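Local coordinates for polyporopepsin (Irpex lacteus, PDB 1WKR), which cleaves peptide bonds with broad specificity as a pepsin-like aspartic endopeptidase of family A1 and clots milk, at residues D130-S134 against Q135-P139; G309-F312 against L313-F316. All blocks are in the same frame, centred on the assembly; numbering follows the deposited sequence.

Contact 1: D130-S134 against Q135-P139; sequences DNLFS and QGTIP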
ATOM      1  N   ASP A 130      16.070   3.471   2.048  1.00  4.56           N
ATOM      2  CA  ASP A 130      17.442   3.407   1.578  1.00  4.45           C
ATOM      3  C   ASP A 130      18.358   4.347   2.364  1.00  4.77           C
ATOM      4  O   ASP A 130      19.460   3.946   2.724  1.00  5.68           O
ATOM      5  CB  ASP A 130      17.506   3.831   0.087  1.00  5.09           C
ATOM      6  CG  ASP A 130      16.944   2.854  -0.831  1.00  6.67           C
ATOM      7  OD1 ASP A 130      16.867   1.657  -0.538  1.00  7.67           O
ATOM      8  OD2 ASP A 130      16.576   3.307  -1.979  1.00  8.71           O
ATOM      9  N   ASN A 131      17.920   5.579   2.611  1.00  4.25           N
ATOM     10  CA  ASN A 131      18.742   6.530   3.338  1.00  4.96           C
ATOM     11  C   ASN A 131      18.917   6.178   4.784  1.00  4.55           C
ATOM     12  O   ASN A 131      20.028   6.323   5.358  1.00  5.05           O
ATOM     13  CB  ASN A 131      18.197   7.953   3.190  1.00  5.70           C
ATOM     14  CG  ASN A 131      18.463   8.533   1.826  1.00  5.27           C
ATOM     15  OD1 ASN A 131      19.492   8.271   1.198  1.00  6.50           O
ATOM     16  ND2 ASN A 131      17.518   9.350   1.337  1.00  5.62           N
ATOM     17  N   LEU A 132      17.868   5.738   5.475  1.00  4.27           N
ATOM     18  CA  LEU A 132      17.980   5.270   6.849  1.00  4.79           C
ATOM     19  C   LEU A 132      19.048   4.168   6.920  1.00  4.92           C
ATOM     20  O   LEU A 132      19.795   4.117   7.920  1.00  5.91           O
ATOM     21  CB  LEU A 132      16.653   4.700   7.338  1.00  5.54           C
ATOM     22  CG  LEU A 132      15.640   5.824   7.703  1.00  5.19           C
ATOM     23  CD1 LEU A 132      14.256   5.160   7.882  1.00  6.70           C
ATOM     24  CD2 LEU A 132      16.040   6.547   8.976  1.00  6.37           C
ATOM     25  N   PHE A 133      19.099   3.278   5.940  1.00  4.51           N
ATOM     26  CA  PHE A 133      20.098   2.229   5.967  1.00  4.96           C
ATOM     27  C   PHE A 133      21.462   2.734   5.591  1.00  5.78           C
ATOM     28  O   PHE A 133      22.457   2.437   6.311  1.00  6.05           O
ATOM     29  CB  PHE A 133      19.667   1.106   5.027  1.00  5.12           C
ATOM     30  CG  PHE A 133      20.739   0.041   5.013  1.00  4.27           C
ATOM     31  CD1 PHE A 133      20.952  -0.743   6.165  1.00  5.37           C
ATOM     32  CD2 PHE A 133      21.594  -0.127   3.900  1.00  5.76           C
ATOM     33  CE1 PHE A 133      22.059  -1.643   6.203  1.00  5.83           C
ATOM     34  CE2 PHE A 133      22.637  -1.073   3.972  1.00  6.94           C
ATOM     35  CZ  PHE A 133      22.853  -1.784   5.098  1.00  5.98           C
ATOM     36  N   SER A 134      21.632   3.513   4.526  1.00  5.90           N
ATOM     37  CA  SER A 134      23.005   3.895   4.093  1.00  6.85           C
ATOM     38  C   SER A 134      23.597   4.869   5.099  1.00  7.62           C
ATOM     39  O   SER A 134      24.869   4.896   5.183  1.00  8.70           O
ATOM     40  CB  SER A 134      22.950   4.515   2.682  1.00  7.95           C
ATOM     41  OG  SER A 134      22.229   5.703   2.691  1.00  7.72           O
ATOM     42  N   GLN A 135      22.845   5.617   5.836  1.00  6.87           N
ATOM     43  CA  GLN A 135      23.406   6.511   6.835  1.00  7.93           C
ATOM     44  C   GLN A 135      23.718   5.774   8.123  1.00  8.78           C
ATOM     45  O   GLN A 135      24.277   6.409   9.060  1.00  9.97           O
ATOM     46  CB  GLN A 135      22.424   7.671   7.084  1.00  8.35           C
ATOM     47  CG  GLN A 135      21.348   7.343   8.010  0.45  7.22           C
ATOM     48  CD  GLN A 135      20.197   8.469   8.064  0.45  7.00           C
ATOM     49  OE1 GLN A 135      20.207   9.380   7.213  0.45 10.36           O
ATOM     50  NE2 GLN A 135      19.262   8.276   8.972  0.45  3.78           N
ATOM     51  N   GLY A 136      23.431   4.507   8.218  1.00  7.89           N
ATOM     52  CA  GLY A 136      23.859   3.706   9.380  1.00  9.16           C
ATOM     53  C   GLY A 136      22.856   3.656  10.429  1.00  9.09           C
ATOM     54  O   GLY A 136      23.119   3.129  11.538  1.00 11.15           O
ATOM     55  N   THR A 137      21.630   4.214  10.303  1.00  8.29           N
ATOM     56  CA  THR A 137      20.648   4.301  11.378  1.00  8.95           C
ATOM     57  C   THR A 137      19.944   2.927  11.596  1.00  8.96           C
ATOM     58  O   THR A 137      19.894   2.426  12.802  1.00 12.20           O
ATOM     59  CB  THR A 137      19.632   5.307  11.055  1.00 11.22           C
ATOM     60  OG1 THR A 137      20.332   6.573  10.885  1.00 12.54           O
ATOM     61  CG2 THR A 137      18.592   5.485  12.235  1.00 12.74           C
ATOM     62  N   ILE A 138      19.517   2.247  10.585  1.00  7.34           N
ATOM     63  CA  ILE A 138      18.784   0.966  10.769  1.00  7.02           C
ATOM     64  C   ILE A 138      19.678  -0.178  10.374  1.00  6.23           C
ATOM     65  O   ILE A 138      20.557  -0.005   9.488  1.00  7.46           O
ATOM     66  CB  ILE A 138      17.441   0.995  10.008  1.00  5.81           C
ATOM     67  CG1 ILE A 138      17.636   1.076   8.482  1.00  4.79           C
ATOM     68  CG2 ILE A 138      16.604   2.111  10.557  1.00  6.44           C
ATOM     69  CD1 ILE A 138      16.304   0.983   7.709  1.00  5.56           C
ATOM     70  N   PRO A 139      19.556  -1.327  10.955  1.00  5.93           N
ATOM     71  CA  PRO A 139      20.602  -2.350  10.821  1.00  6.64           C
ATOM     72  C   PRO A 139      20.497  -3.182   9.524  1.00  6.19           C
ATOM     73  O   PRO A 139      21.496  -3.773   9.092  1.00  6.23           O
ATOM     74  CB  PRO A 139      20.401  -3.271  12.034  1.00  8.03           C
ATOM     75  CG  PRO A 139      18.968  -3.061  12.463  1.00  6.11           C
ATOM     76  CD  PRO A 139      18.643  -1.625  12.100  1.00  6.49           C
TER
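The Gln135 side chain runs alongside that of Leu132 in the same direction where helix 128-134 runs out, NE2 of Gln135 3.7 Å from CD2 of Leu132. CG of Gln135 is wedged between its own backbone N and carbonyl carbon (chi1 82°), which lays the chain back over the last turn; from there the extended chain carries the amide, whose NE2 donates to OG1 of Thr137 at 2.8 Å and to Thr83 O. With the amide gone, as in an alanine here, Thr83 O and the Thr137 hydroxyl would probably lose this donor and a gap would open beside Leu132. Ile138 comes in from the other side of Leu132, its CD1 3.8 Å from CB of Leu132 and its CG1 4.0 Å from CB of Phe133. The Phe133 ring lies along the 138-139 backbone, CD1 3.4 Å from Ile138 O at an oblique approach and Pro139 O near its plane at the edge, 3.6 Å from CE1. The backbone closes a Schellman motif: Gly136, at positive phi, sends its N to Phe133 O, and Thr137 N bonds weakly to Leu132 O. Ile138 N is a further donor to that same Leu132 O, at 3.3 Å. Leu132 and Ile138 both pack on Phe162 of strand 155-162, Leu132 and Asn131 touch Ile84 of strand 82-96, and the chain then leads on to strand 142-146.

Contact 2: G309-F312 against L313-F316; sequences GLTF and LERF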
ATOM      1  N   GLY A 309      -3.853  -5.007  -1.964  1.00  3.50           N
ATOM      2  CA  GLY A 309      -3.926  -3.657  -1.406  1.00  4.28           C
ATOM      3  C   GLY A 309      -4.138  -3.598   0.052  1.00  2.94           C
ATOM      4  O   GLY A 309      -3.992  -4.583   0.785  1.00  3.70           O
ATOM      5  N   LEU A 310      -4.443  -2.379   0.517  1.00  3.31           N
ATOM      6  CA  LEU A 310      -4.676  -2.117   1.954  1.00  3.14           C
ATOM      7  C   LEU A 310      -5.665  -3.072   2.563  1.00  3.58           C
ATOM      8  O   LEU A 310      -5.453  -3.529   3.673  1.00  4.12           O
ATOM      9  CB  LEU A 310      -5.204  -0.646   2.046  1.00  4.84           C
ATOM     10  CG  LEU A 310      -5.591  -0.147   3.430  1.00  4.20           C
ATOM     11  CD1 LEU A 310      -5.499   1.387   3.415  1.00  5.96           C
ATOM     12  CD2 LEU A 310      -7.007  -0.558   3.817  1.00  4.79           C
ATOM     13  N   THR A 311      -6.730  -3.436   1.846  1.00  3.28           N
ATOM     14  CA  THR A 311      -7.772  -4.283   2.386  1.00  3.83           C
ATOM     15  C   THR A 311      -7.269  -5.699   2.581  1.00  4.43           C
ATOM     16  O   THR A 311      -7.760  -6.414   3.478  1.00  4.48           O
ATOM     17  CB  THR A 311      -9.027  -4.250   1.511  1.00  3.94           C
ATOM     18  OG1 THR A 311      -8.635  -4.448   0.101  1.00  4.54           O
ATOM     19  CG2 THR A 311      -9.815  -2.954   1.667  1.00  4.45           C
ATOM     20  N   PHE A 312      -6.287  -6.150   1.795  1.00  3.66           N
ATOM     21  CA  PHE A 312      -5.627  -7.420   2.027  1.00  3.96           C
ATOM     22  C   PHE A 312      -4.670  -7.296   3.212  1.00  3.69           C
ATOM     23  O   PHE A 312      -4.641  -8.181   4.113  1.00  4.12           O
ATOM     24  CB  PHE A 312      -4.857  -7.792   0.730  1.00  4.32           C
ATOM     25  CG  PHE A 312      -4.031  -9.071   0.822  1.00  3.85           C
ATOM     26  CD1 PHE A 312      -2.705  -9.035   1.233  1.00  5.16           C
ATOM     27  CD2 PHE A 312      -4.555 -10.294   0.447  1.00  4.60           C
ATOM     28  CE1 PHE A 312      -1.938 -10.176   1.283  1.00  5.37           C
ATOM     29  CE2 PHE A 312      -3.757 -11.456   0.499  1.00  5.36           C
ATOM     30  CZ  PHE A 312      -2.459 -11.365   0.949  1.00  4.86           C
ATOM     31  N   LEU A 313      -3.891  -6.217   3.262  1.00  3.28           N
ATOM     32  CA  LEU A 313      -2.874  -6.036   4.289  1.00  3.75           C
ATOM     33  C   LEU A 313      -3.431  -5.737   5.643  1.00  4.29           C
ATOM     34  O   LEU A 313      -2.752  -5.875   6.659  1.00  4.12           O
ATOM     35  CB  LEU A 313      -1.911  -4.946   3.837  1.00  3.64           C
ATOM     36  CG  LEU A 313      -1.145  -5.292   2.557  1.00  4.06           C
ATOM     37  CD1 LEU A 313      -0.415  -4.082   2.010  1.00  6.84           C
ATOM     38  CD2 LEU A 313      -0.174  -6.438   2.797  1.00  4.63           C
ATOM     39  N   GLU A 314      -4.730  -5.342   5.753  1.00  3.38           N
ATOM     40  CA  GLU A 314      -5.381  -5.285   7.045  1.00  3.73           C
ATOM     41  C   GLU A 314      -5.447  -6.645   7.739  1.00  4.62           C
ATOM     42  O   GLU A 314      -5.681  -6.720   8.943  1.00  4.52           O
ATOM     43  CB  GLU A 314      -6.780  -4.681   6.935  1.00  5.10           C
ATOM     44  CG  GLU A 314      -6.807  -3.178   6.720  1.00  4.08           C
ATOM     45  CD  GLU A 314      -8.178  -2.637   6.443  1.00  4.50           C
ATOM     46  OE1 GLU A 314      -8.897  -3.280   5.634  1.00  5.08           O
ATOM     47  OE2 GLU A 314      -8.565  -1.602   6.973  1.00  6.10           O
ATOM     48  N   ARG A 315      -5.261  -7.715   6.964  1.00  3.53           N
ATOM     49  CA  ARG A 315      -5.337  -9.087   7.470  1.00  4.29           C
ATOM     50  C   ARG A 315      -4.002  -9.801   7.512  1.00  4.01           C
ATOM     51  O   ARG A 315      -3.952 -10.917   8.051  1.00  3.89           O
ATOM     52  CB  ARG A 315      -6.334  -9.871   6.646  1.00  4.19           C
ATOM     53  CG  ARG A 315      -7.750  -9.304   6.627  1.00  4.43           C
ATOM     54  CD  ARG A 315      -8.418  -9.331   7.976  1.00  4.65           C
ATOM     55  NE  ARG A 315      -9.767  -8.719   8.009  1.00  4.23           N
ATOM     56  CZ  ARG A 315     -10.814  -9.304   8.523  1.00  3.75           C
ATOM     57  NH1 ARG A 315     -10.863 -10.585   8.912  1.00  4.38           N
ATOM     58  NH2 ARG A 315     -11.967  -8.584   8.596  1.00  4.28           N
ATOM     59  N   PHE A 316      -2.924  -9.238   6.960  1.00  3.77           N
ATOM     60  CA  PHE A 316      -1.616  -9.893   6.894  1.00  3.94           C
ATOM     61  C   PHE A 316      -0.545  -8.916   7.174  1.00  4.34           C
ATOM     62  O   PHE A 316      -0.522  -7.792   6.611  1.00  4.23           O
ATOM     63  CB  PHE A 316      -1.424 -10.549   5.522  1.00  4.10           C
ATOM     64  CG  PHE A 316      -2.474 -11.614   5.245  1.00  3.66           C
ATOM     65  CD1 PHE A 316      -2.372 -12.858   5.857  1.00  4.23           C
ATOM     66  CD2 PHE A 316      -3.555 -11.358   4.425  1.00  4.21           C
ATOM     67  CE1 PHE A 316      -3.328 -13.800   5.686  1.00  4.86           C
ATOM     68  CE2 PHE A 316      -4.522 -12.353   4.249  1.00  5.47           C
ATOM     69  CZ  PHE A 316      -4.405 -13.534   4.887  1.00  4.62           C
TER
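Gly309 O receives the N-H of Leu313 at 3.0 Å, in the carbonyl plane and fairly straight (160° at the hydrogen), and Leu310 O receives that of Glu314 at 2.9 Å. Arg315 N bonds to Phe312 O, three residues back rather than four and from above the carbonyl plane, a tighter turn just past the helix. The Glu314 chain runs extended across Leu310, with CD of Glu314 3.5 Å from CD2 of Leu310; OE2 is held by Asn9. Arg315 turns away from the helix, its guanidinium bonding to Ala337 O and Asn270. CG of Phe312 stands opposite its backbone N (chi1 177°), and CD2 of Phe316 lies over one face of the Phe312 ring, near the rim and 3.6 Å from CZ. The two planes meet at 33°. Leu313 CD2 fits in plane at the edge of the Phe312 ring, 3.9 Å from CD1, and Phe258 makes an edge-to-face pair with that ring. Strand 306-308, parallel to strand 207-211 that leads to the active-site Asp212, runs into the N-cap Gly309, close to that aspartate, and then the helix, consistent with the psi-shaped motif round each catalytic aspartate of pepsin-like proteases.

Contact 2 is buried, its centre about 8 Å from the centre of the chain and beside the active site; contact 1 is only partly buried, its centre about 22 Å from the centre of the chain and away from the annotated sites. They do not touch: their nearest atoms are about 18 Å apart. Contact 1 takes the last turn of helix 128-134 and contact 2 the whole of helix 310-313 with its N-cap, each with the chain that leaves it; strands 142-146 and 316-321, to which those chains lead, pair antiparallel. At 130-139 a Schellman motif ends the helix while the Gln135 amide bonds to the loop and to Thr83; at 309-316 two phenylalanines pack together while charged ends reach partners elsewhere.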